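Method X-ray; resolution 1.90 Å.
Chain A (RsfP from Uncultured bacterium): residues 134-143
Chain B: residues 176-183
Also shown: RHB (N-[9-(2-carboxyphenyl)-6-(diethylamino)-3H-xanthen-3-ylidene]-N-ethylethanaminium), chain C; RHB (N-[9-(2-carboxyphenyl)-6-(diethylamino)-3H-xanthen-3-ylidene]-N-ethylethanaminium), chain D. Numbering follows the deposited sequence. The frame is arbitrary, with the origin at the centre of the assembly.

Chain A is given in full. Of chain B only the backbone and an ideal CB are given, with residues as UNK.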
# COMPACT_ATOMS: atom_id res chain seq x y z
N VAL A 134 -9.17 -17.26 -11.40
CA VAL A 134 -9.48 -15.81 -11.32
C VAL A 134 -10.92 -15.69 -10.82
O VAL A 134 -11.85 -16.39 -11.35
CB VAL A 134 -9.39 -15.17 -12.75
CG1 VAL A 134 -9.82 -13.68 -12.77
CG2 VAL A 134 -7.98 -15.33 -13.34
N ALA A 135 -11.13 -14.83 -9.82
CA ALA A 135 -12.47 -14.54 -9.29
C ALA A 135 -12.44 -13.12 -8.77
O ALA A 135 -11.43 -12.65 -8.18
CB ALA A 135 -12.83 -15.49 -8.12
N HIS A 136 -13.57 -12.44 -8.90
CA HIS A 136 -13.66 -11.04 -8.43
C HIS A 136 -14.91 -10.86 -7.57
O HIS A 136 -15.93 -10.47 -8.08
CB HIS A 136 -13.72 -10.13 -9.65
CG HIS A 136 -12.44 -10.09 -10.43
ND1 HIS A 136 -11.33 -9.38 -10.00
CD2 HIS A 136 -12.06 -10.73 -11.60
CE1 HIS A 136 -10.33 -9.56 -10.88
NE2 HIS A 136 -10.79 -10.35 -11.88
N VAL A 137 -14.89 -11.18 -6.29
CA VAL A 137 -16.13 -11.02 -5.46
C VAL A 137 -16.40 -9.53 -5.21
O VAL A 137 -15.49 -8.71 -5.19
CB VAL A 137 -16.06 -11.81 -4.14
CG1 VAL A 137 -15.89 -13.29 -4.44
CG2 VAL A 137 -14.89 -11.33 -3.25
N SER A 138 -17.64 -9.15 -5.08
CA SER A 138 -17.97 -7.78 -4.68
C SER A 138 -17.82 -7.61 -3.16
O SER A 138 -18.29 -8.43 -2.40
CB SER A 138 -19.40 -7.50 -5.08
OG SER A 138 -19.95 -6.52 -4.24
N MET A 139 -17.16 -6.56 -2.72
CA MET A 139 -17.06 -6.26 -1.30
C MET A 139 -17.85 -4.98 -1.03
O MET A 139 -17.62 -4.35 -0.01
CB MET A 139 -15.61 -6.00 -0.94
CG MET A 139 -14.75 -7.27 -1.00
SD MET A 139 -15.31 -8.55 0.12
CE MET A 139 -15.14 -7.88 1.81
N ALA A 140 -18.83 -4.66 -1.90
CA ALA A 140 -19.60 -3.39 -1.78
C ALA A 140 -20.15 -3.25 -0.35
O ALA A 140 -20.03 -2.16 0.31
CB ALA A 140 -20.76 -3.32 -2.79
N ASP A 141 -20.77 -4.34 0.14
CA ASP A 141 -21.19 -4.39 1.53
C ASP A 141 -20.28 -5.41 2.27
O ASP A 141 -20.51 -6.66 2.17
CB ASP A 141 -22.72 -4.70 1.64
CG ASP A 141 -23.55 -3.69 0.90
OD1 ASP A 141 -23.58 -2.52 1.31
OD2 ASP A 141 -24.10 -4.04 -0.17
N PRO A 142 -19.20 -4.92 2.92
CA PRO A 142 -18.23 -5.93 3.23
C PRO A 142 -18.50 -6.73 4.53
O PRO A 142 -17.73 -7.64 4.81
CB PRO A 142 -16.91 -5.13 3.42
CG PRO A 142 -17.45 -3.83 3.98
CD PRO A 142 -18.65 -3.54 3.10
N LEU A 143 -19.50 -6.29 5.32
CA LEU A 143 -19.86 -6.84 6.64
C LEU A 143 -21.35 -7.14 6.54
O LEU A 143 -22.13 -6.24 6.26
CB LEU A 143 -19.61 -5.76 7.70
CG LEU A 143 -18.11 -5.38 7.79
CD1 LEU A 143 -17.81 -4.05 8.42
CD2 LEU A 143 -17.27 -6.55 8.34
N UNK B 176 -6.96 -5.03 -6.18
CA UNK B 176 -7.89 -6.10 -6.59
C UNK B 176 -7.52 -7.32 -5.72
O UNK B 176 -6.71 -7.19 -4.80
CB UNK B 176 -7.79 -6.41 -8.08
N UNK B 177 -8.08 -8.51 -6.02
CA UNK B 177 -9.02 -8.70 -7.10
C UNK B 177 -10.46 -8.31 -6.73
O UNK B 177 -11.28 -8.27 -7.65
CB UNK B 177 -8.98 -10.16 -7.55
N UNK B 178 -10.78 -8.04 -5.45
CA UNK B 178 -12.21 -7.82 -5.11
C UNK B 178 -12.62 -6.47 -5.54
O UNK B 178 -11.78 -5.58 -5.60
CB UNK B 178 -12.48 -7.99 -3.61
N UNK B 179 -13.90 -6.28 -5.86
CA UNK B 179 -14.37 -4.92 -6.12
C UNK B 179 -14.46 -4.14 -4.82
O UNK B 179 -14.40 -4.72 -3.74
CB UNK B 179 -15.73 -4.94 -6.82
N UNK B 180 -14.48 -2.83 -4.93
CA UNK B 180 -14.30 -1.88 -3.82
C UNK B 180 -15.45 -1.94 -2.87
O UNK B 180 -16.63 -2.17 -3.31
CB UNK B 180 -14.14 -0.45 -4.34
N UNK B 181 -15.19 -1.68 -1.59
CA UNK B 181 -16.32 -1.47 -0.67
C UNK B 181 -16.99 -0.12 -1.01
O UNK B 181 -16.36 0.70 -1.68
CB UNK B 181 -15.85 -1.50 0.79
N UNK B 182 -18.21 0.14 -0.51
CA UNK B 182 -18.85 1.44 -0.75
C UNK B 182 -18.06 2.54 -0.15
O UNK B 182 -18.01 3.63 -0.72
CB UNK B 182 -20.27 1.47 -0.19
N UNK B 183 -17.50 2.33 1.05
CA UNK B 183 -16.69 3.39 1.68
C UNK B 183 -15.42 3.70 0.87
O UNK B 183 -15.00 4.87 0.82
CB UNK B 183 -16.31 2.98 3.10
O2 RHB C . -20.03 -3.76 -13.26
C26 RHB C . -20.33 -4.74 -13.97
C19 RHB C . -19.19 -5.62 -14.40
C14 RHB C . -17.99 -5.47 -13.75
C15 RHB C . -16.91 -6.27 -14.11
C16 RHB C . -17.00 -7.20 -15.14
C17 RHB C . -18.21 -7.34 -15.81
C18 RHB C . -19.29 -6.55 -15.43
C9 RHB C . -17.85 -4.52 -12.62
C8 RHB C . -18.93 -4.39 -11.62
C13 RHB C . -20.09 -5.14 -11.82
C12 RHB C . -21.14 -5.03 -10.92
C11 RHB C . -21.04 -4.18 -9.82
N1 RHB C . -22.18 -4.15 -8.96
C35 RHB C . -22.49 -5.50 -8.46
C36 RHB C . -23.70 -6.09 -9.15
C22 RHB C . -22.02 -3.23 -7.81
C23 RHB C . -22.57 -3.86 -6.54
C10 RHB C . -19.87 -3.42 -9.63
C7 RHB C . -18.78 -3.53 -10.53
O1 RHB C . -17.60 -2.78 -10.38
C1 RHB C . -16.53 -2.88 -11.29
C2 RHB C . -16.62 -3.74 -12.40
C6 RHB C . -15.34 -2.15 -11.13
C5 RHB C . -14.33 -2.32 -12.09
C4 RHB C . -14.43 -3.15 -13.19
C3 RHB C . -15.59 -3.87 -13.34
N2 RHB C . -13.11 -1.68 -11.95
C24 RHB C . -12.97 -1.70 -10.51
C25 RHB C . -11.60 -2.22 -10.22
C33 RHB C . -12.09 -2.65 -12.35
C34 RHB C . -12.16 -2.95 -13.84
O3 RHB C . -21.52 -4.95 -14.34
O2 RHB D . -16.43 -13.31 -15.27
C26 RHB D . -17.32 -13.07 -14.43
C19 RHB D . -17.35 -11.76 -13.71
C14 RHB D . -16.58 -10.63 -14.00
C15 RHB D . -16.78 -9.49 -13.23
C16 RHB D . -17.69 -9.44 -12.20
C17 RHB D . -18.44 -10.55 -11.91
C18 RHB D . -18.27 -11.69 -12.68
C9 RHB D . -15.55 -10.47 -15.07
C8 RHB D . -14.55 -9.38 -14.86
C13 RHB D . -14.56 -8.57 -13.73
C12 RHB D . -13.63 -7.55 -13.53
C11 RHB D . -12.63 -7.35 -14.45
N1 RHB D . -11.70 -6.29 -14.31
C35 RHB D . -12.54 -5.17 -13.85
C36 RHB D . -13.80 -5.20 -14.70
C22 RHB D . -10.47 -6.46 -13.49
C23 RHB D . -9.32 -7.00 -14.35
C10 RHB D . -12.64 -8.14 -15.59
C7 RHB D . -13.57 -9.15 -15.79
O1 RHB D . -13.52 -9.92 -16.92
C1 RHB D . -14.40 -10.93 -17.21
C2 RHB D . -15.43 -11.26 -16.34
C6 RHB D . -14.23 -11.64 -18.39
C5 RHB D . -15.07 -12.67 -18.73
C4 RHB D . -16.11 -13.01 -17.87
C3 RHB D . -16.29 -12.31 -16.68
N2 RHB D . -14.87 -13.34 -19.95
C24 RHB D . -13.60 -14.10 -19.97
C25 RHB D . -13.14 -14.24 -21.40
C33 RHB D . -16.02 -14.21 -20.27
C34 RHB D . -16.09 -14.39 -21.78
O3 RHB D . -18.23 -13.88 -14.18

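Position 176 has phi/psi of 81/-170°, and a positive phi by itself favours glycine. An ideal CB would lie 4.9 Å from CE1 of His A136. The residue is Gly B176.

At 177 the peptide bond leading in is cis, which strongly suggests proline, and phi of -81° fits its ring. The ideal CB points toward chain A, 3.5 Å from both His A136 ND1 and Ala A135 O, leaving room for something compact. Pro B177 is found. Its carbonyl lies near the plane of the imidazole, at the edge: His A136 ND1 donates to Pro B177 O at 2.6 Å and 165°.

Position 178 sets its ideal CB sideways, 3.5 Å from Met A139 CG and from Val A137 O. Aliphatic or long flexible side chains would suit. Gln B178 packs its CG 3.4 Å from Val A137 CG2, then its end leads away, and NE2 is hydrogen-bonded elsewhere in the structure.

At 179 the backbone is held through both its N and its O: N donates to Val A137 O (3.0 Å, 154°), and O accepts a weak bond from Met A139 N (3.5 Å, 140°). The CA-to-CB bond is sideways to chain A; it heads for the ring system of RHB in chain C, and a long enough side chain could also reach RHB in chain D. A large flat or aliphatic group would fit. Phe B179 fills the space. Its CE2 lies 3.7 Å from His A136 CB; one ring face meets RHB of chain C (CE1 to C2, 3.3 Å), while CZ approaches C12 of RHB in chain D at 3.3 Å.

Position 180 points away and its ideal CB finds nothing of chain A within 5.5 Å, so chain A selects little here. Ser B180 contributes its carbonyl: water 1 donates to Ser B180 O at 3.0 Å.

The ideal CB of 181 is 3.4 Å from Met A139 O and 4.2 Å from Pro A142 CD, favouring a small or beta-branched residue; the helix beginning at 182 favours Ser, Thr, Asp or Asn as N-cap. Thr B181 places CG2 3.9 Å from Pro A142 CB, while its side chain caps a backbone N just past the stretch.

At 182, N donates to Ala A140 O (3.0 Å), and the carboxylate of Asp A141 invites a long cation, Lys or Arg. Arg B182 forms a two-pronged salt bridge, NE to Asp A141 OD1 at 2.8 Å and NH2 to Asp A141 OD2 at 2.7 Å, with Ala A140 CB over one guanidinium face.

Position 183, helical and without a chain A neighbour near its ideal CB, tolerates many residues; it is Ala B183.

Chain B 176-183: GPQFSTRA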
# COMPACT_ATOMS: atom_id res chain seq x y z
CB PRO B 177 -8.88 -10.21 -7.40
CG PRO B 177 -8.63 -10.83 -6.01
CD PRO B 177 -7.72 -9.79 -5.36
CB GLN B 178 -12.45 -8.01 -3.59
CG GLN B 178 -12.02 -9.42 -3.12
CD GLN B 178 -10.55 -9.43 -2.67
OE1 GLN B 178 -9.89 -8.37 -2.65
NE2 GLN B 178 -10.05 -10.59 -2.32
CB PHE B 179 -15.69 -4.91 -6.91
CG PHE B 179 -15.59 -5.59 -8.26
CD1 PHE B 179 -14.75 -5.07 -9.26
CD2 PHE B 179 -16.29 -6.78 -8.53
CE1 PHE B 179 -14.66 -5.70 -10.52
CE2 PHE B 179 -16.21 -7.41 -9.79
CZ PHE B 179 -15.41 -6.85 -10.78
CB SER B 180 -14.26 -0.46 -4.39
OG SER B 180 -13.06 -0.32 -5.14
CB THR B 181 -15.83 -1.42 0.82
OG1 THR B 181 -15.13 -0.17 1.01
CG2 THR B 181 -14.90 -2.61 1.21
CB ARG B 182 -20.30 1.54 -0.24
CG ARG B 182 -21.19 0.54 -0.93
CD ARG B 182 -22.61 0.74 -0.50
NE ARG B 182 -23.40 -0.49 -0.64
CZ ARG B 182 -23.77 -0.94 -1.83
NH1 ARG B 182 -23.46 -0.24 -2.92
NH2 ARG B 182 -24.51 -2.04 -1.95
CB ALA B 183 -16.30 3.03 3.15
O HOH W 1 -17.93 -4.58 -4.47
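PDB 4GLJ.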